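Long-range contacts in beta-agarase D (Zobellia galactanivorans, PDB 4ASM), which hydrolyses the beta-1,4 linkages of agarose at random internal positions with retention of anomeric configuration, seen here as its catalytic domain of glycoside hydrolase family 16: residues Asp33-Thr38 and Val84-Gly89; Asn40-Val45 and Trp56-His61; Gly88-Ile93 and Asn350-Trp355. All blocks are in the same frame, centred on the assembly; numbering follows the deposited sequence.

Interaction 1: Asp33-Thr38 and Val84-Gly89; sequences DDFNYT and VAVSGG. With CA (calcium ion), chain B.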
loop_
_atom_site.group_PDB
_atom_site.type_symbol
_atom_site.label_atom_id
_atom_site.label_comp_id
_atom_site.label_asym_id
_atom_site.label_seq_id
_atom_site.Cartn_x
_atom_site.Cartn_y
_atom_site.Cartn_z
ATOM N N ASP A 33 10.427 4.085 13.214
ATOM C CA ASP A 33 9.926 3.522 14.454
ATOM C C ASP A 33 10.148 2.006 14.469
ATOM O O ASP A 33 9.673 1.294 13.569
ATOM C CB ASP A 33 8.425 3.830 14.600
ATOM C CG ASP A 33 7.927 3.682 16.022
ATOM O OD1 ASP A 33 8.653 3.052 16.843
ATOM O OD2 ASP A 33 6.825 4.181 16.310
ATOM N N ASP A 34 10.861 1.499 15.472
ATOM C CA ASP A 34 10.949 0.048 15.633
ATOM C C ASP A 34 9.997 -0.555 16.674
ATOM O O ASP A 34 10.119 -1.744 17.017
ATOM C CB ASP A 34 12.403 -0.488 15.749
ATOM C CG ASP A 34 13.172 0.069 16.930
ATOM O OD1 ASP A 34 12.610 0.880 17.701
ATOM O OD2 ASP A 34 14.370 -0.317 17.053
ATOM N N PHE A 35 9.038 0.254 17.151
ATOM C CA PHE A 35 7.846 -0.228 17.873
ATOM C C PHE A 35 8.136 -1.115 19.087
ATOM O O PHE A 35 7.448 -2.106 19.303
ATOM C CB PHE A 35 6.911 -0.997 16.917
ATOM C CG PHE A 35 6.340 -0.149 15.801
ATOM C CD1 PHE A 35 5.533 0.937 16.105
ATOM C CD2 PHE A 35 6.563 -0.464 14.451
ATOM C CE1 PHE A 35 4.976 1.722 15.099
ATOM C CE2 PHE A 35 5.999 0.317 13.436
ATOM C CZ PHE A 35 5.218 1.404 13.755
ATOM N N ASN A 36 9.112 -0.722 19.910
ATOM C CA ASN A 36 9.519 -1.593 21.026
ATOM C C ASN A 36 8.999 -1.139 22.396
ATOM O O ASN A 36 9.274 -1.762 23.438
ATOM C CB ASN A 36 11.025 -1.831 20.971
ATOM C CG ASN A 36 11.423 -2.652 19.744
ATOM O OD1 ASN A 36 10.601 -3.425 19.207
ATOM N ND2 ASN A 36 12.651 -2.478 19.280
ATOM N N TYR A 37 8.170 -0.113 22.349
ATOM C CA TYR A 37 7.564 0.505 23.510
ATOM C C TYR A 37 6.149 -0.023 23.702
ATOM O O TYR A 37 5.674 -0.873 22.927
ATOM C CB TYR A 37 7.569 2.029 23.314
ATOM C CG TYR A 37 6.946 2.506 22.005
ATOM C CD1 TYR A 37 7.704 2.573 20.830
ATOM C CD2 TYR A 37 5.608 2.881 21.953
ATOM C CE1 TYR A 37 7.123 3.007 19.629
ATOM C CE2 TYR A 37 5.024 3.291 20.767
ATOM C CZ TYR A 37 5.795 3.366 19.623
ATOM O OH TYR A 37 5.200 3.794 18.448
ATOM N N THR A 38 5.475 0.472 24.736
ATOM C CA THR A 38 4.094 0.129 24.996
ATOM C C THR A 38 3.192 1.296 24.631
ATOM O O THR A 38 3.430 2.432 25.045
ATOM C CB THR A 38 3.890 -0.299 26.483
ATOM O OG1 THR A 38 4.628 -1.504 26.720
ATOM C CG2 THR A 38 2.412 -0.541 26.793
ATOM N N VAL A 84 -5.622 -0.359 17.446
ATOM C CA VAL A 84 -4.226 0.006 17.238
ATOM C C VAL A 84 -3.545 -0.100 18.591
ATOM O O VAL A 84 -4.055 0.418 19.577
ATOM C CB VAL A 84 -4.106 1.494 16.798
ATOM C CG1 VAL A 84 -2.641 1.911 16.720
ATOM C CG2 VAL A 84 -4.828 1.743 15.464
ATOM N N ALA A 85 -2.420 -0.804 18.636
ATOM C CA ALA A 85 -1.603 -0.847 19.862
ATOM C C ALA A 85 -0.142 -1.075 19.486
ATOM O O ALA A 85 0.177 -1.488 18.365
ATOM C CB ALA A 85 -2.084 -1.963 20.770
ATOM N N VAL A 86 0.759 -0.793 20.424
ATOM C CA VAL A 86 2.152 -1.179 20.247
ATOM C C VAL A 86 2.500 -1.999 21.475
ATOM O O VAL A 86 2.279 -1.544 22.597
ATOM C CB VAL A 86 3.099 0.038 20.071
ATOM C CG1 VAL A 86 4.543 -0.399 19.806
ATOM C CG2 VAL A 86 2.591 0.909 18.922
ATOM N N SER A 87 3.010 -3.212 21.249
ATOM C CA SER A 87 3.405 -4.115 22.343
ATOM C C SER A 87 4.130 -5.321 21.799
ATOM O O SER A 87 3.939 -5.705 20.643
ATOM C CB SER A 87 2.201 -4.564 23.191
ATOM O OG SER A 87 1.273 -5.274 22.400
ATOM N N GLY A 88 5.013 -5.898 22.620
ATOM C CA GLY A 88 5.698 -7.138 22.233
ATOM C C GLY A 88 6.685 -6.938 21.106
ATOM O O GLY A 88 7.098 -7.897 20.447
ATOM N N GLY A 89 7.074 -5.685 20.882
ATOM C CA GLY A 89 8.023 -5.343 19.829
ATOM C C GLY A 89 7.389 -4.991 18.483
ATOM O O GLY A 89 8.093 -4.716 17.530
HETATM CA CA CA B . 10.260 -4.096 16.835
HETATM O O HOH W 1 6.349 -3.133 21.646
HETATM O O HOH W 2 10.875 -6.082 18.085
#
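Val-86 points its CG1 over one face of the Tyr-37 ring. The methyl lies 3.9 Å from the ring centroid, 14° off the ring normal, a CH-pi contact. It sits nearer the CE2 side of the rim than the middle. Tyr-37 CB points away from 84-89, but CG, set between the backbone N and carbonyl carbon (chi1 53°), brings the ring back to the valine. The tyrosine hydroxyl donates to Asp-33 OD2 at 2.7 Å on the syn side of the carboxylate, and OD2 also accepts from Trp-56 NE1. Asp-33 OD1 accepts from Phe-35 N from above the carboxylate plane, closing an Asx turn. The Phe-35 side chain crosses that of Val-86 at about a right angle, with Phe-35 CB 3.8 Å from Val-86 CG1.

The loop between strands 24-27 and 47-48 thus packs on strand 84-87 and the turn after it, part of a stretch that probably binds substrate, as in related enzymes. No direct hydrogen bond joins the segments. Water 1 donates to Phe-35 O and Tyr-37 O and accepts from Gly-89 N at 2.8 Å. The calcium ion is the second bridge. Asp-34 O, Asn-36 OD1 and Gly-89 O bind it, the last at 2.4 Å; water 2, Asp-9 and Asp-354 complete the site. A side chain on Gly-89 (phi 91°) would collide with the preceding carbonyl O and crowd Asn-36 OD1. Asn-36 OD1 and Gly-89 O lie 3.3 Å apart, two acceptors facing one cation. The calcium charge probably offsets their repulsion, so this end of the contact is likely to depend on the metal.

Interaction 2: Asn40-Val45 and Trp56-His61; sequences NPTNNV and WYNKYH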
loop_
_atom_site.group_PDB
_atom_site.type_symbol
_atom_site.label_atom_id
_atom_site.label_comp_id
_atom_site.label_asym_id
_atom_site.label_seq_id
_atom_site.Cartn_x
_atom_site.Cartn_y
_atom_site.Cartn_z
ATOM N N ASN A 40 -0.917 1.258 24.826
ATOM C CA ASN A 40 -2.139 0.500 25.035
ATOM C C ASN A 40 -3.281 1.098 24.219
ATOM O O ASN A 40 -3.384 2.323 24.102
ATOM C CB ASN A 40 -2.515 0.398 26.522
ATOM C CG ASN A 40 -1.597 -0.536 27.294
ATOM O OD1 ASN A 40 -0.712 -0.071 28.009
ATOM N ND2 ASN A 40 -1.793 -1.854 27.147
ATOM N N PRO A 41 -4.136 0.234 23.650
ATOM C CA PRO A 41 -5.169 0.732 22.763
ATOM C C PRO A 41 -6.172 1.599 23.513
ATOM O O PRO A 41 -6.431 1.371 24.708
ATOM C CB PRO A 41 -5.855 -0.553 22.258
ATOM C CG PRO A 41 -5.546 -1.589 23.298
ATOM C CD PRO A 41 -4.189 -1.238 23.779
ATOM N N THR A 42 -6.728 2.582 22.818
ATOM C CA THR A 42 -7.687 3.523 23.395
ATOM C C THR A 42 -8.693 3.969 22.339
ATOM O O THR A 42 -8.327 4.085 21.158
ATOM C CB THR A 42 -6.961 4.764 24.005
ATOM O OG1 THR A 42 -7.925 5.721 24.452
ATOM C CG2 THR A 42 -6.047 5.429 22.972
ATOM N N ASN A 43 -9.930 4.226 22.761
ATOM C CA ASN A 43 -10.991 4.809 21.918
ATOM C C ASN A 43 -10.711 6.270 21.565
ATOM O O ASN A 43 -11.306 6.811 20.643
ATOM C CB ASN A 43 -12.360 4.776 22.636
ATOM C CG ASN A 43 -12.984 3.382 22.713
ATOM O OD1 ASN A 43 -12.929 2.596 21.768
ATOM N ND2 ASN A 43 -13.623 3.089 23.850
ATOM N N ASN A 44 -9.846 6.929 22.337
ATOM C CA ASN A 44 -9.555 8.330 22.085
ATOM C C ASN A 44 -8.604 8.493 20.914
ATOM O O ASN A 44 -7.745 7.634 20.691
ATOM C CB ASN A 44 -8.971 8.997 23.327
ATOM C CG ASN A 44 -9.890 8.890 24.521
ATOM O OD1 ASN A 44 -11.105 9.057 24.398
ATOM N ND2 ASN A 44 -9.322 8.564 25.676
ATOM N N VAL A 45 -8.758 9.592 20.186
ATOM C CA VAL A 45 -7.776 9.963 19.162
ATOM C C VAL A 45 -6.572 10.549 19.877
ATOM O O VAL A 45 -6.683 11.591 20.546
ATOM C CB VAL A 45 -8.326 11.013 18.180
ATOM C CG1 VAL A 45 -7.240 11.379 17.154
ATOM C CG2 VAL A 45 -9.568 10.493 17.507
ATOM N N TRP A 56 3.114 8.905 15.759
ATOM C CA TRP A 56 1.903 8.495 15.068
ATOM C C TRP A 56 0.679 9.040 15.767
ATOM O O TRP A 56 0.747 9.399 16.953
ATOM C CB TRP A 56 1.755 6.959 15.071
ATOM C CG TRP A 56 2.948 6.201 14.585
ATOM C CD1 TRP A 56 4.005 5.792 15.327
ATOM C CD2 TRP A 56 3.197 5.748 13.244
ATOM N NE1 TRP A 56 4.904 5.114 14.548
ATOM C CE2 TRP A 56 4.441 5.079 13.259
ATOM C CE3 TRP A 56 2.478 5.827 12.034
ATOM C CZ2 TRP A 56 5.008 4.503 12.106
ATOM C CZ3 TRP A 56 3.036 5.262 10.886
ATOM C CH2 TRP A 56 4.294 4.598 10.929
ATOM N N TYR A 57 -0.443 9.058 15.062
ATOM C CA TYR A 57 -1.754 9.089 15.718
ATOM C C TYR A 57 -2.636 7.955 15.197
ATOM O O TYR A 57 -2.450 7.466 14.068
ATOM C CB TYR A 57 -2.447 10.460 15.654
ATOM C CG TYR A 57 -2.554 11.094 14.293
ATOM C CD1 TYR A 57 -1.548 11.925 13.814
ATOM C CD2 TYR A 57 -3.674 10.883 13.486
ATOM C CE1 TYR A 57 -1.652 12.534 12.565
ATOM C CE2 TYR A 57 -3.783 11.484 12.236
ATOM C CZ TYR A 57 -2.770 12.301 11.783
ATOM O OH TYR A 57 -2.885 12.891 10.533
ATOM N N ASN A 58 -3.581 7.533 16.036
ATOM C CA ASN A 58 -4.387 6.340 15.786
ATOM C C ASN A 58 -5.623 6.601 14.937
ATOM O O ASN A 58 -6.707 6.038 15.192
ATOM C CB ASN A 58 -4.737 5.619 17.108
ATOM C CG ASN A 58 -5.542 6.494 18.076
ATOM O OD1 ASN A 58 -5.674 7.713 17.881
ATOM N ND2 ASN A 58 -6.085 5.868 19.125
ATOM N N LYS A 59 -5.448 7.410 13.889
ATOM C CA LYS A 59 -6.545 7.738 13.002
ATOM C C LYS A 59 -6.029 7.928 11.578
ATOM O O LYS A 59 -4.857 8.200 11.377
ATOM C CB LYS A 59 -7.259 9.013 13.518
ATOM C CG LYS A 59 -8.523 9.406 12.775
ATOM C CD LYS A 59 -9.195 10.558 13.535
ATOM C CE LYS A 59 -10.424 11.052 12.794
ATOM N NZ LYS A 59 -11.256 11.935 13.682
ATOM N N TYR A 60 -6.935 7.772 10.616
ATOM C CA TYR A 60 -6.671 8.162 9.239
ATOM C C TYR A 60 -6.253 9.633 9.182
ATOM O O TYR A 60 -6.608 10.427 10.045
ATOM C CB TYR A 60 -7.963 7.953 8.472
ATOM C CG TYR A 60 -7.946 8.218 7.002
ATOM C CD1 TYR A 60 -7.107 7.490 6.143
ATOM C CD2 TYR A 60 -8.818 9.141 6.443
ATOM C CE1 TYR A 60 -7.141 7.692 4.747
ATOM C CE2 TYR A 60 -8.840 9.361 5.068
ATOM C CZ TYR A 60 -8.007 8.634 4.224
ATOM O OH TYR A 60 -8.037 8.846 2.850
ATOM N N HIS A 61 -5.513 9.989 8.140
ATOM C CA HIS A 61 -4.741 11.239 8.123
ATOM C C HIS A 61 -5.570 12.521 8.111
ATOM O O HIS A 61 -6.634 12.593 7.486
ATOM C CB HIS A 61 -3.731 11.213 6.949
ATOM C CG HIS A 61 -4.341 11.377 5.584
ATOM N ND1 HIS A 61 -3.615 11.883 4.528
ATOM C CD2 HIS A 61 -5.587 11.135 5.107
ATOM C CE1 HIS A 61 -4.382 11.923 3.455
ATOM N NE2 HIS A 61 -5.583 11.476 3.775
HETATM O O HOH W 3 -5.487 2.791 20.100
#
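Asn-58 ND2 is gripped by a loop carbonyl and by a water that the loop also holds. It donates to Asn-44 O at 2.9 Å. The bond is nearly straight, with an N-H...O angle of 166°, and the acceptor lies in the amide plane of Asn-58. Water 3 accepts from the same nitrogen at 3.3 Å and also from Thr-42 N at 3.0 Å. The other amide atom, OD1, lies 3.3 Å from Val-45 CA and accepts from the backbone N of Val-46. Both ends of the amide are thus bonded to the backbone, at Asn-44 and at Val-46 just after the segment. An alanine in place of Asn-58 would probably leave Asn-44 O and Val-46 N without these partners and let the loop shift. The backbone O of Asn-58 accepts from Gln-81, which probably binds substrate, as in related enzymes.

The loop has its own brace. Thr-42 OG1 accepts from Asn-44 N at 3.1 Å, an ST turn that precedes the gripped carbonyl. Beyond the amide, Val-45 CG2 rests against Lys-59 CD at 4.0 Å. The lysine chain is extended, and its NZ bonds to Asn-70.

This is a surface contact. The 40-45 loop runs between strands 24-27 and 47-48, and Asn-58 directly follows strand 56-57. That strand pairs antiparallel with both 47-48 and 112-125.

Interaction 3: Gly88-Ile93 and Asn350-Trp355; sequences GGNLNI and NLLVDW. With CA (calcium ion), chain B.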
loop_
_atom_site.group_PDB
_atom_site.type_symbol
_atom_site.label_atom_id
_atom_site.label_comp_id
_atom_site.label_asym_id
_atom_site.label_seq_id
_atom_site.Cartn_x
_atom_site.Cartn_y
_atom_site.Cartn_z
ATOM N N GLY A 88 5.013 -5.898 22.620
ATOM C CA GLY A 88 5.698 -7.138 22.233
ATOM C C GLY A 88 6.685 -6.938 21.106
ATOM O O GLY A 88 7.098 -7.897 20.447
ATOM N N GLY A 89 7.074 -5.685 20.882
ATOM C CA GLY A 89 8.023 -5.343 19.829
ATOM C C GLY A 89 7.389 -4.991 18.483
ATOM O O GLY A 89 8.093 -4.716 17.530
ATOM N N ASN A 90 6.065 -4.998 18.425
ATOM C CA ASN A 90 5.364 -4.757 17.158
ATOM C C ASN A 90 4.280 -3.711 17.295
ATOM O O ASN A 90 3.595 -3.645 18.325
ATOM C CB ASN A 90 4.648 -6.032 16.671
ATOM C CG ASN A 90 5.580 -7.196 16.418
ATOM O OD1 ASN A 90 6.431 -7.151 15.525
ATOM N ND2 ASN A 90 5.396 -8.276 17.189
ATOM N N LEU A 91 4.071 -2.946 16.221
ATOM C CA LEU A 91 2.774 -2.319 16.009
ATOM C C LEU A 91 1.745 -3.432 15.741
ATOM O O LEU A 91 2.006 -4.334 14.930
ATOM C CB LEU A 91 2.854 -1.382 14.798
ATOM C CG LEU A 91 1.556 -0.769 14.275
ATOM C CD1 LEU A 91 0.943 0.267 15.252
ATOM C CD2 LEU A 91 1.771 -0.173 12.884
ATOM N N ASN A 92 0.597 -3.353 16.408
ATOM C CA ASN A 92 -0.511 -4.277 16.204
ATOM C C ASN A 92 -1.662 -3.463 15.624
ATOM O O ASN A 92 -2.071 -2.465 16.218
ATOM C CB ASN A 92 -1.000 -4.861 17.548
ATOM C CG ASN A 92 -0.045 -5.902 18.160
ATOM O OD1 ASN A 92 -0.451 -7.037 18.399
ATOM N ND2 ASN A 92 1.194 -5.509 18.451
ATOM N N ILE A 93 -2.170 -3.871 14.459
ATOM C CA ILE A 93 -3.384 -3.263 13.894
ATOM C C ILE A 93 -4.285 -4.411 13.498
ATOM O O ILE A 93 -3.896 -5.243 12.685
ATOM C CB ILE A 93 -3.061 -2.358 12.681
ATOM C CG1 ILE A 93 -2.368 -1.094 13.174
ATOM C CG2 ILE A 93 -4.351 -1.938 11.947
ATOM C CD1 ILE A 93 -1.975 -0.113 12.068
ATOM N N ASN A 350 -4.657 -9.895 12.828
ATOM C CA ASN A 350 -3.858 -8.875 13.492
ATOM C C ASN A 350 -2.557 -8.669 12.742
ATOM O O ASN A 350 -1.673 -9.522 12.743
ATOM C CB ASN A 350 -3.585 -9.286 14.941
ATOM C CG ASN A 350 -2.889 -8.215 15.738
ATOM O OD1 ASN A 350 -2.926 -7.035 15.407
ATOM N ND2 ASN A 350 -2.253 -8.626 16.832
ATOM N N LEU A 351 -2.453 -7.512 12.096
ATOM C CA LEU A 351 -1.258 -7.144 11.346
ATOM C C LEU A 351 -0.156 -6.748 12.323
ATOM O O LEU A 351 -0.391 -5.921 13.182
ATOM C CB LEU A 351 -1.610 -5.974 10.418
ATOM C CG LEU A 351 -0.484 -5.458 9.528
ATOM C CD1 LEU A 351 -0.123 -6.440 8.435
ATOM C CD2 LEU A 351 -0.895 -4.125 8.911
ATOM N N LEU A 352 1.044 -7.323 12.171
ATOM C CA LEU A 352 2.172 -7.013 13.074
ATOM C C LEU A 352 3.292 -6.362 12.301
ATOM O O LEU A 352 3.837 -6.969 11.375
ATOM C CB LEU A 352 2.712 -8.296 13.729
ATOM C CG LEU A 352 1.756 -9.075 14.630
ATOM C CD1 LEU A 352 2.470 -10.284 15.200
ATOM C CD2 LEU A 352 1.181 -8.220 15.753
ATOM N N VAL A 353 3.642 -5.126 12.665
ATOM C CA VAL A 353 4.786 -4.462 12.053
ATOM C C VAL A 353 5.907 -4.354 13.094
ATOM O O VAL A 353 5.801 -3.661 14.109
ATOM C CB VAL A 353 4.440 -3.072 11.465
ATOM C CG1 VAL A 353 5.659 -2.457 10.780
ATOM C CG2 VAL A 353 3.240 -3.168 10.475
ATOM N N ASP A 354 6.986 -5.072 12.830
ATOM C CA ASP A 354 8.143 -5.068 13.716
ATOM C C ASP A 354 8.833 -3.709 13.704
ATOM O O ASP A 354 9.241 -3.196 14.756
ATOM C CB ASP A 354 9.078 -6.180 13.244
ATOM C CG ASP A 354 10.292 -6.398 14.147
ATOM O OD1 ASP A 354 10.345 -5.877 15.292
ATOM O OD2 ASP A 354 11.198 -7.117 13.697
ATOM N N TRP A 355 8.956 -3.129 12.515
ATOM C CA TRP A 355 9.596 -1.833 12.362
ATOM C C TRP A 355 9.291 -1.226 11.009
ATOM O O TRP A 355 8.959 -1.931 10.058
ATOM C CB TRP A 355 11.109 -1.921 12.572
ATOM C CG TRP A 355 11.897 -2.956 11.794
ATOM C CD1 TRP A 355 12.409 -4.114 12.308
ATOM C CD2 TRP A 355 12.372 -2.884 10.425
ATOM N NE1 TRP A 355 13.135 -4.782 11.350
ATOM C CE2 TRP A 355 13.126 -4.058 10.189
ATOM C CE3 TRP A 355 12.198 -1.971 9.371
ATOM C CZ2 TRP A 355 13.729 -4.334 8.950
ATOM C CZ3 TRP A 355 12.796 -2.248 8.134
ATOM C CH2 TRP A 355 13.564 -3.422 7.941
HETATM CA CA CA B . 10.260 -4.096 16.835
HETATM O O HOH W 4 6.256 -8.447 12.810
HETATM O O HOH W 2 10.875 -6.082 18.085
#
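With CG of Asn-92 anti to its carbonyl carbon (chi1 -73°) and CG of Asn-350 anti to its backbone N (chi1 -174°), the two side-chain amides converge from adjacent strands. Asn-350 ND2 donates to Asn-92 OD1 at 2.9 Å. The amide planes are 39° apart, and the donor is tilted from the plane of the acceptor carbonyl.

The two residues belong to neighbouring antiparallel strands, 90-96 and 350-362, in the beta-sandwich (jelly-roll) fold of family GH16. Leu-91 with Val-353 and Ile-93 with Leu-351 are hydrogen-bonded pairs; Asn-92 with Leu-352 is a non-hydrogen-bonded pair. Each hydrogen-bonded pair has two backbone bonds, among them Val-353 N to Leu-91 O at 2.9 Å and Leu-351 N to Ile-93 O at 2.8 Å.

The two sheet faces differ. Leu-91, Ile-93, Leu-351 and Val-353 are buried on one face, where Leu-91 and Val-353 lie side by side with their CB atoms 4.1 Å apart. Side chains of the adjoining strands 112-125 and 133-140, and of strand 320-326, touch these residues. The other face carries Asn-92 and Leu-352, also side by side. Leu-352 CD2 reaches Asn-92 OD1 at 3.3 Å. Near the end of the pairing, water 4 donates to Asn-90 OD1 at 3.0 Å and, weakly, to Leu-352 O.

A classic beta bulge follows, in which Asp-354 and Trp-355 both face Arg-138. Asp-354 OD2 makes a salt bridge with Arg-138, while Asp-354 OD1 binds the metal. Asp-354 thus gives the calcium ion two ligands, OD1 at 2.4 Å and its backbone O at 2.5 Å, alongside Gly-89 O.

Interactions 1 and 3 share Gly-88, Gly-89 and the calcium ion, and their centres lie about 6 Å apart. Strands 84-87 and 90-96 are also sheet neighbours, so the 33-38 loop and strand 350-362 are tied to one hairpin. Both contacts are partly buried. Interaction 3 is regular strand pairing with one buried apolar face; interaction 1 relies on metal, water and aromatic contacts. Interaction 2 is at the surface and rests mainly on one side-chain amide. It touches interaction 1 where Phe-35 packs on Trp-56, where Asp-33 OD2 probably accepts from Trp-56 NE1, and where Pro-41 meets Val-84 and Ala-85. Interactions 2 and 3 do not touch; their nearest atoms are about 6 Å apart.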